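Local coordinates for protein peptidase S15/CocE/NonD (Thaumarchaeota archaeon SCGC AB-539-E09, PDB 4PF1) that probably cleaves amino-terminal residues from peptides as a serine aminopeptidase of the alpha/beta hydrolase fold, related to X-Pro dipeptidyl-peptidases of family S15, at residues A[291-296]-A[378-383]; A[525-530]-A[578-583]. All coordinates share one frame; numbering follows the deposited sequence.

Overall arrangement
Both contacts are buried, their centres about 14 Å (interaction 1) and about 15 Å (interaction 2) from the centre of the chain. Interaction 1 joins the turn after strand 287-292 to the end of strand 375-379 and the loop after it; interaction 2 belongs to the C-terminal beta region. Their centres are about 17 Å apart, yet they touch: Phe294 CE1 lies 4.0 Å from Leu528 O, and Thr380 OG1 4.2 Å from Leu528 CD1, both van der Waals contacts. Leu528 meets interaction 1 while Met527 and Ala530 meet Trp580, so one bulged strand serves both. The link to catalysis is Asp295 in interaction 1, the probable acid of a triad with Ser161 and His328.

Interaction 1: A[291-296]-A[378-383]; sequences GGLFDQ and YETGAN
Thr380 and Leu293 bury the most surface here, with Phe294 next; the side-chain atoms that touch are all carbon, though Leu293 CD1 rests on a backbone oxygen. Thr380 CG2 comes in at the edge of the Phe294 ring, close to the ring plane, and is 3.9 Å from CZ, with CE2 equally near; the two side chains approach from opposite directions. The oxygen is Tyr378 O, 3.5 Å from Leu293 CD1, and the same methyl is 4.3 Å from Thr380 CG2. With CG2 anti to the carbonyl carbon, the Thr380 methyl reaches the Phe294 edge, whereas OG1 (chi1 48°) hydrogen-bonds to His564 ND1 and Ser563 O.

Behind this surface, Leu293 CB lies 4.1 Å above the Phe294 ring plane, over its centre, so one residue both backs the ring and touches the opposing segment. Leu293 and Phe294 are the central residues of a type I turn from Gly292 to Asp295, closed by a weak bond between Asp295 N and Gly292 O (3.5 Å). The turn follows strand 287-292, in the place where the alpha/beta hydrolase fold commonly carries its catalytic acid. Asp295 fits that role: OD2 bonds His328 ND1, and with Ser161 the geometry is consistent with a charge relay. OD1 is held by the backbone N atoms of Glu297 and Asp298, which would fix the carboxylate's rotation.

Strand 375-379 ends just before Thr380, and the chain turns through Gly381, at positive phi (86°), into the antiparallel strand 384-388. Tyr378 OH bonds Asn383 OD1 at 2.9 Å, in the carbonyl plane and on a lone pair (C=O...O angle 106°), and also meets the backbone N of Glu344. Strand 319-324 lies between the two parent strands: Gly291 pairs with Val322 and Gly324, and Tyr378 with Leu323.

Interaction 2: A[525-530]-A[578-583]; sequences QQMLSA and SSWFPL
Ala530 CB meets the six-membered end of the Trp580 indole at its edge, near the ring plane. Ala530 CB is 3.7 Å from Trp580 CH2 and 3.9 Å from Trp580 CZ2, so the methyl rests beside the bond joining those two atoms. The backbone continues the contact: Ala530 C is 3.9 Å from Trp580 CH2, and Ala530 O lies at the ring edge, in plane. Met527 contributes more lightly, its CE approaching Trp580 CZ2 obliquely at 4.4 Å. CG anti to the backbone N (chi1 -161°) extends the Met527 chain as far as the sulfur, and the turn at chi3 (75°) swings CE to one side of that line.

The 11.0 Å between the CA atoms of Ala530 and Trp580 shows that the long tryptophan side chain spans the gap. Further out, an edge-to-face pairing with Trp456 and packing against Val504 and Tyr438 help place the indole. Strand 525-534 is an outermost strand of a four-stranded antiparallel sheet in the C-terminal non-catalytic region, and Trp580, in the loop after strand 571-577 of the same sheet, covers it. In a classic beta bulge Leu528 and Ser529 both face Ile507 of strand 502-510; Met527 and Ala530, one on each side of the bulge, point toward Trp580. The loop continues through the cis peptide bond before Pro582, and Phe581 and Pro582 pack against helix 231-238.

No hydrogen bond crosses between the segments, so the contact probably rests on dispersion and the burial of apolar surface.

Interaction 1: A[291-296]-A[378-383]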
ATOM      1  N   GLY A 291     -23.166 -21.436  -6.347  1.00 13.78           N
ATOM      2  CA  GLY A 291     -22.247 -21.783  -5.271  1.00 12.93           C
ATOM      3  C   GLY A 291     -20.822 -21.344  -5.541  1.00 15.59           C
ATOM      4  O   GLY A 291     -20.439 -21.126  -6.692  1.00 14.80           O
ATOM      5  N   GLY A 292     -20.047 -21.214  -4.470  1.00 11.80           N
ATOM      6  CA  GLY A 292     -18.646 -20.825  -4.535  1.00 10.89           C
ATOM      7  C   GLY A 292     -17.724 -21.894  -3.995  1.00 13.57           C
ATOM      8  O   GLY A 292     -17.989 -22.467  -2.932  1.00 12.68           O
ATOM      9  N   LEU A 293     -16.618 -22.153  -4.712  1.00 10.31           N
ATOM     10  CA  LEU A 293     -15.606 -23.153  -4.335  1.00 10.81           C
ATOM     11  C   LEU A 293     -14.904 -22.807  -3.016  1.00 14.84           C
ATOM     12  O   LEU A 293     -14.491 -23.712  -2.290  1.00 14.57           O
ATOM     13  CB  LEU A 293     -14.540 -23.301  -5.448  1.00 11.00           C
ATOM     14  CG  LEU A 293     -14.948 -24.083  -6.711  1.00 16.15           C
ATOM     15  CD1 LEU A 293     -13.926 -23.882  -7.823  1.00 16.27           C
ATOM     16  CD2 LEU A 293     -15.090 -25.578  -6.421  1.00 18.25           C
ATOM     17  N   PHE A 294     -14.752 -21.509  -2.719  1.00 11.30           N
ATOM     18  CA  PHE A 294     -14.029 -21.065  -1.528  1.00 11.15           C
ATOM     19  C   PHE A 294     -14.932 -20.279  -0.559  1.00 15.35           C
ATOM     20  O   PHE A 294     -14.448 -19.427   0.191  1.00 15.45           O
ATOM     21  CB  PHE A 294     -12.795 -20.233  -1.945  1.00 12.57           C
ATOM     22  CG  PHE A 294     -11.945 -20.888  -3.013  1.00 13.81           C
ATOM     23  CD1 PHE A 294     -11.254 -22.068  -2.751  1.00 16.41           C
ATOM     24  CD2 PHE A 294     -11.858 -20.341  -4.289  1.00 15.72           C
ATOM     25  CE1 PHE A 294     -10.485 -22.682  -3.746  1.00 17.48           C
ATOM     26  CE2 PHE A 294     -11.075 -20.947  -5.277  1.00 18.42           C
ATOM     27  CZ  PHE A 294     -10.397 -22.117  -5.001  1.00 16.57           C
ATOM     28  N   ASP A 295     -16.232 -20.616  -0.540  1.00 12.11           N
ATOM     29  CA  ASP A 295     -17.220 -20.006   0.343  1.00 11.80           C
ATOM     30  C   ASP A 295     -16.898 -20.333   1.812  1.00 15.54           C
ATOM     31  O   ASP A 295     -17.088 -21.466   2.250  1.00 15.00           O
ATOM     32  CB  ASP A 295     -18.633 -20.490  -0.028  1.00 13.26           C
ATOM     33  CG  ASP A 295     -19.744 -19.619   0.517  1.00 17.33           C
ATOM     34  OD1 ASP A 295     -19.740 -19.342   1.734  1.00 16.62           O
ATOM     35  OD2 ASP A 295     -20.599 -19.200  -0.271  1.00 20.22           O
ATOM     36  N   GLN A 296     -16.416 -19.325   2.570  1.00 11.71           N
ATOM     37  CA  GLN A 296     -16.003 -19.470   3.969  1.00 10.77           C
ATOM     38  C   GLN A 296     -17.198 -19.482   4.958  1.00 15.98           C
ATOM     39  O   GLN A 296     -16.982 -19.559   6.175  1.00 15.90           O
ATOM     40  CB  GLN A 296     -14.991 -18.358   4.339  1.00 11.59           C
ATOM     41  CG  GLN A 296     -15.602 -16.953   4.574  1.00 18.41           C
ATOM     42  CD  GLN A 296     -15.955 -16.159   3.328  1.00 28.49           C
ATOM     43  OE1 GLN A 296     -15.895 -16.646   2.194  1.00 24.26           O
ATOM     44  NE2 GLN A 296     -16.372 -14.911   3.524  1.00 13.15           N
ATOM     45  N   TYR A 378     -16.370 -23.698 -12.840  1.00 11.96           N
ATOM     46  CA  TYR A 378     -15.099 -23.037 -13.108  1.00 11.73           C
ATOM     47  C   TYR A 378     -13.997 -23.877 -12.512  1.00 16.02           C
ATOM     48  O   TYR A 378     -14.026 -24.186 -11.317  1.00 15.53           O
ATOM     49  CB  TYR A 378     -15.076 -21.615 -12.536  1.00 12.24           C
ATOM     50  CG  TYR A 378     -13.841 -20.816 -12.907  1.00 13.53           C
ATOM     51  CD1 TYR A 378     -12.645 -20.975 -12.209  1.00 15.46           C
ATOM     52  CD2 TYR A 378     -13.889 -19.847 -13.905  1.00 14.24           C
ATOM     53  CE1 TYR A 378     -11.519 -20.212 -12.518  1.00 15.75           C
ATOM     54  CE2 TYR A 378     -12.768 -19.081 -14.226  1.00 14.81           C
ATOM     55  CZ  TYR A 378     -11.587 -19.261 -13.523  1.00 20.00           C
ATOM     56  OH  TYR A 378     -10.493 -18.485 -13.809  1.00 18.61           O
ATOM     57  N   GLU A 379     -13.034 -24.262 -13.344  1.00 13.19           N
ATOM     58  CA  GLU A 379     -11.910 -25.084 -12.927  1.00 12.70           C
ATOM     59  C   GLU A 379     -10.722 -24.200 -12.584  1.00 16.30           C
ATOM     60  O   GLU A 379     -10.213 -23.489 -13.454  1.00 15.71           O
ATOM     61  CB  GLU A 379     -11.548 -26.085 -14.039  1.00 14.40           C
ATOM     62  CG  GLU A 379     -10.516 -27.127 -13.635  1.00 21.60           C
ATOM     63  CD  GLU A 379     -10.121 -28.095 -14.734  1.00 37.87           C
ATOM     64  OE1 GLU A 379     -10.430 -27.826 -15.918  1.00 27.82           O
ATOM     65  OE2 GLU A 379      -9.490 -29.125 -14.410  1.00 28.66           O
ATOM     66  N   THR A 380     -10.279 -24.241 -11.311  1.00 12.60           N
ATOM     67  CA  THR A 380      -9.113 -23.477 -10.858  1.00 12.12           C
ATOM     68  C   THR A 380      -7.844 -24.173 -11.376  1.00 16.68           C
ATOM     69  O   THR A 380      -7.895 -25.343 -11.756  1.00 16.36           O
ATOM     70  CB  THR A 380      -9.133 -23.263  -9.328  1.00 16.29           C
ATOM     71  OG1 THR A 380      -9.399 -24.499  -8.660  1.00 15.13           O
ATOM     72  CG2 THR A 380     -10.152 -22.211  -8.900  1.00 13.36           C
ATOM     73  N   GLY A 381      -6.752 -23.424 -11.481  1.00 14.14           N
ATOM     74  CA  GLY A 381      -5.511 -23.919 -12.065  1.00 14.71           C
ATOM     75  C   GLY A 381      -5.522 -23.737 -13.570  1.00 19.96           C
ATOM     76  O   GLY A 381      -4.681 -23.021 -14.119  1.00 19.44           O
ATOM     77  N   ALA A 382      -6.517 -24.358 -14.246  1.00 17.65           N
ATOM     78  CA  ALA A 382      -6.723 -24.246 -15.692  1.00 17.89           C
ATOM     79  C   ALA A 382      -7.406 -22.912 -16.051  1.00 21.00           C
ATOM     80  O   ALA A 382      -7.229 -22.419 -17.168  1.00 20.19           O
ATOM     81  CB  ALA A 382      -7.566 -25.411 -16.189  1.00 19.03           C
ATOM     82  N   ASN A 383      -8.194 -22.341 -15.095  1.00 16.86           N
ATOM     83  CA  ASN A 383      -8.924 -21.064 -15.223  1.00 16.21           C
ATOM     84  C   ASN A 383      -9.894 -21.072 -16.426  1.00 20.79           C
ATOM     85  O   ASN A 383      -9.812 -20.213 -17.308  1.00 20.64           O
ATOM     86  CB  ASN A 383      -7.952 -19.874 -15.291  1.00 14.02           C
ATOM     87  CG  ASN A 383      -7.211 -19.637 -14.004  1.00 28.85           C
ATOM     88  OD1 ASN A 383      -7.800 -19.318 -12.965  1.00 19.30           O
ATOM     89  ND2 ASN A 383      -5.899 -19.794 -14.042  1.00 23.73           N
TER

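Interaction 2: A[525-530]-A[578-583]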
ATOM      1  N   GLN A 525       1.600 -23.263   0.036  1.00 11.96           N
ATOM      2  CA  GLN A 525       0.750 -24.400   0.376  1.00 11.43           C
ATOM      3  C   GLN A 525      -0.708 -23.936   0.385  1.00 14.72           C
ATOM      4  O   GLN A 525      -1.311 -23.745   1.447  1.00 13.81           O
ATOM      5  CB  GLN A 525       1.164 -25.012   1.726  1.00 12.39           C
ATOM      6  CG  GLN A 525       2.454 -25.829   1.651  1.00 18.68           C
ATOM      7  CD  GLN A 525       2.811 -26.492   2.962  1.00 24.18           C
ATOM      8  OE1 GLN A 525       1.980 -26.660   3.854  1.00 16.52           O
ATOM      9  NE2 GLN A 525       4.054 -26.937   3.083  1.00 13.67           N
ATOM     10  N   GLN A 526      -1.245 -23.701  -0.818  1.00 10.72           N
ATOM     11  CA  GLN A 526      -2.593 -23.190  -1.030  1.00  9.93           C
ATOM     12  C   GLN A 526      -3.651 -24.200  -0.614  1.00 13.74           C
ATOM     13  O   GLN A 526      -3.793 -25.240  -1.264  1.00 13.16           O
ATOM     14  CB  GLN A 526      -2.782 -22.821  -2.510  1.00 11.07           C
ATOM     15  CG  GLN A 526      -4.142 -22.193  -2.829  1.00 16.65           C
ATOM     16  CD  GLN A 526      -4.705 -22.700  -4.131  1.00 26.82           C
ATOM     17  OE1 GLN A 526      -4.033 -22.710  -5.176  1.00 20.60           O
ATOM     18  NE2 GLN A 526      -5.958 -23.126  -4.097  1.00 13.56           N
ATOM     19  N   MET A 527      -4.441 -23.869   0.428  1.00 10.82           N
ATOM     20  CA  MET A 527      -5.550 -24.721   0.842  1.00 10.53           C
ATOM     21  C   MET A 527      -6.591 -24.735  -0.280  1.00 14.28           C
ATOM     22  O   MET A 527      -6.825 -23.697  -0.910  1.00 13.70           O
ATOM     23  CB  MET A 527      -6.154 -24.251   2.169  1.00 12.30           C
ATOM     24  CG  MET A 527      -6.970 -25.335   2.859  1.00 15.72           C
ATOM     25  SD  MET A 527      -7.143 -25.071   4.635  1.00 19.26           S
ATOM     26  CE  MET A 527      -8.352 -23.723   4.643  1.00 15.28           C
ATOM     27  N   LEU A 528      -7.146 -25.916  -0.584  1.00 10.58           N
ATOM     28  CA  LEU A 528      -8.068 -26.082  -1.708  1.00 10.55           C
ATOM     29  C   LEU A 528      -9.435 -26.621  -1.262  1.00 14.87           C
ATOM     30  O   LEU A 528     -10.466 -26.155  -1.750  1.00 13.97           O
ATOM     31  CB  LEU A 528      -7.421 -27.020  -2.748  1.00 10.76           C
ATOM     32  CG  LEU A 528      -8.166 -27.218  -4.061  1.00 15.57           C
ATOM     33  CD1 LEU A 528      -7.990 -26.017  -4.984  1.00 15.34           C
ATOM     34  CD2 LEU A 528      -7.705 -28.473  -4.745  1.00 18.03           C
ATOM     35  N   SER A 529      -9.437 -27.611  -0.363  1.00 11.79           N
ATOM     36  CA  SER A 529     -10.653 -28.214   0.182  1.00 11.76           C
ATOM     37  C   SER A 529     -10.350 -28.757   1.557  1.00 16.70           C
ATOM     38  O   SER A 529      -9.459 -29.588   1.700  1.00 16.41           O
ATOM     39  CB  SER A 529     -11.171 -29.317  -0.737  1.00 15.28           C
ATOM     40  OG  SER A 529     -12.296 -29.974  -0.181  1.00 22.65           O
ATOM     41  N   ALA A 530     -11.047 -28.252   2.583  1.00 14.28           N
ATOM     42  CA  ALA A 530     -10.796 -28.667   3.957  1.00 14.23           C
ATOM     43  C   ALA A 530     -12.055 -28.629   4.808  1.00 17.76           C
ATOM     44  O   ALA A 530     -12.897 -27.746   4.630  1.00 17.32           O
ATOM     45  CB  ALA A 530      -9.733 -27.774   4.579  1.00 14.77           C
ATOM     46  N   SER A 578      -6.066 -31.708  14.993  1.00 10.73           N
ATOM     47  CA  SER A 578      -7.174 -31.987  15.915  1.00 11.00           C
ATOM     48  C   SER A 578      -7.851 -30.726  16.505  1.00 15.53           C
ATOM     49  O   SER A 578      -8.684 -30.844  17.412  1.00 14.61           O
ATOM     50  CB  SER A 578      -6.704 -32.896  17.042  1.00 14.31           C
ATOM     51  OG  SER A 578      -6.523 -34.225  16.589  1.00 21.92           O
ATOM     52  N   SER A 579      -7.523 -29.540  15.970  1.00 12.63           N
ATOM     53  CA  SER A 579      -8.117 -28.266  16.385  1.00 12.21           C
ATOM     54  C   SER A 579      -8.013 -27.238  15.256  1.00 17.92           C
ATOM     55  O   SER A 579      -7.122 -27.332  14.412  1.00 17.99           O
ATOM     56  CB  SER A 579      -7.464 -27.738  17.661  1.00 14.06           C
ATOM     57  OG  SER A 579      -6.054 -27.667  17.562  1.00 13.62           O
ATOM     58  N   TRP A 580      -8.964 -26.290  15.227  1.00 15.19           N
ATOM     59  CA  TRP A 580      -9.107 -25.224  14.226  1.00 14.67           C
ATOM     60  C   TRP A 580      -9.703 -24.018  14.956  1.00 17.17           C
ATOM     61  O   TRP A 580     -10.878 -23.695  14.792  1.00 17.46           O
ATOM     62  CB  TRP A 580     -10.039 -25.725  13.101  1.00 13.59           C
ATOM     63  CG  TRP A 580      -9.506 -25.638  11.701  1.00 14.25           C
ATOM     64  CD1 TRP A 580      -8.295 -25.150  11.299  1.00 16.97           C
ATOM     65  CD2 TRP A 580     -10.198 -26.032  10.509  1.00 14.10           C
ATOM     66  NE1 TRP A 580      -8.186 -25.225   9.927  1.00 16.17           N
ATOM     67  CE2 TRP A 580      -9.345 -25.754   9.416  1.00 17.57           C
ATOM     68  CE3 TRP A 580     -11.459 -26.602  10.256  1.00 15.40           C
ATOM     69  CZ2 TRP A 580      -9.709 -26.034   8.094  1.00 16.87           C
ATOM     70  CZ3 TRP A 580     -11.820 -26.875   8.945  1.00 16.82           C
ATOM     71  CH2 TRP A 580     -10.955 -26.585   7.881  1.00 17.21           C
ATOM     72  N   PHE A 581      -8.885 -23.392  15.810  1.00 12.85           N
ATOM     73  CA  PHE A 581      -9.264 -22.382  16.797  1.00 12.02           C
ATOM     74  C   PHE A 581      -8.892 -20.928  16.388  1.00 15.99           C
ATOM     75  O   PHE A 581      -7.873 -20.737  15.731  1.00 15.46           O
ATOM     76  CB  PHE A 581      -8.553 -22.755  18.116  1.00 13.38           C
ATOM     77  CG  PHE A 581      -9.134 -22.172  19.372  1.00 14.22           C
ATOM     78  CD1 PHE A 581     -10.289 -22.704  19.935  1.00 16.41           C
ATOM     79  CD2 PHE A 581      -8.529 -21.090  20.000  1.00 15.97           C
ATOM     80  CE1 PHE A 581     -10.843 -22.149  21.091  1.00 17.13           C
ATOM     81  CE2 PHE A 581      -9.081 -20.537  21.159  1.00 18.68           C
ATOM     82  CZ  PHE A 581     -10.232 -21.076  21.700  1.00 16.68           C
ATOM     83  N   PRO A 582      -9.675 -19.875  16.772  1.00 13.47           N
ATOM     84  CA  PRO A 582     -10.887 -19.874  17.616  1.00 13.48           C
ATOM     85  C   PRO A 582     -12.206 -20.052  16.860  1.00 17.44           C
ATOM     86  O   PRO A 582     -13.257 -20.063  17.503  1.00 17.19           O
ATOM     87  CB  PRO A 582     -10.824 -18.498  18.284  1.00 15.25           C
ATOM     88  CG  PRO A 582     -10.220 -17.616  17.229  1.00 19.45           C
ATOM     89  CD  PRO A 582      -9.271 -18.494  16.428  1.00 14.94           C
ATOM     90  N   LEU A 583     -12.164 -20.174  15.509  1.00 13.86           N
ATOM     91  CA  LEU A 583     -13.363 -20.365  14.678  1.00 13.21           C
ATOM     92  C   LEU A 583     -14.204 -21.516  15.232  1.00 14.72           C
ATOM     93  O   LEU A 583     -15.388 -21.331  15.493  1.00 13.24           O
ATOM     94  CB  LEU A 583     -12.980 -20.614  13.199  1.00 13.26           C
ATOM     95  CG  LEU A 583     -14.133 -20.865  12.188  1.00 18.41           C
ATOM     96  CD1 LEU A 583     -15.232 -19.781  12.277  1.00 18.61           C
ATOM     97  CD2 LEU A 583     -13.601 -20.947  10.777  1.00 20.64           C
TER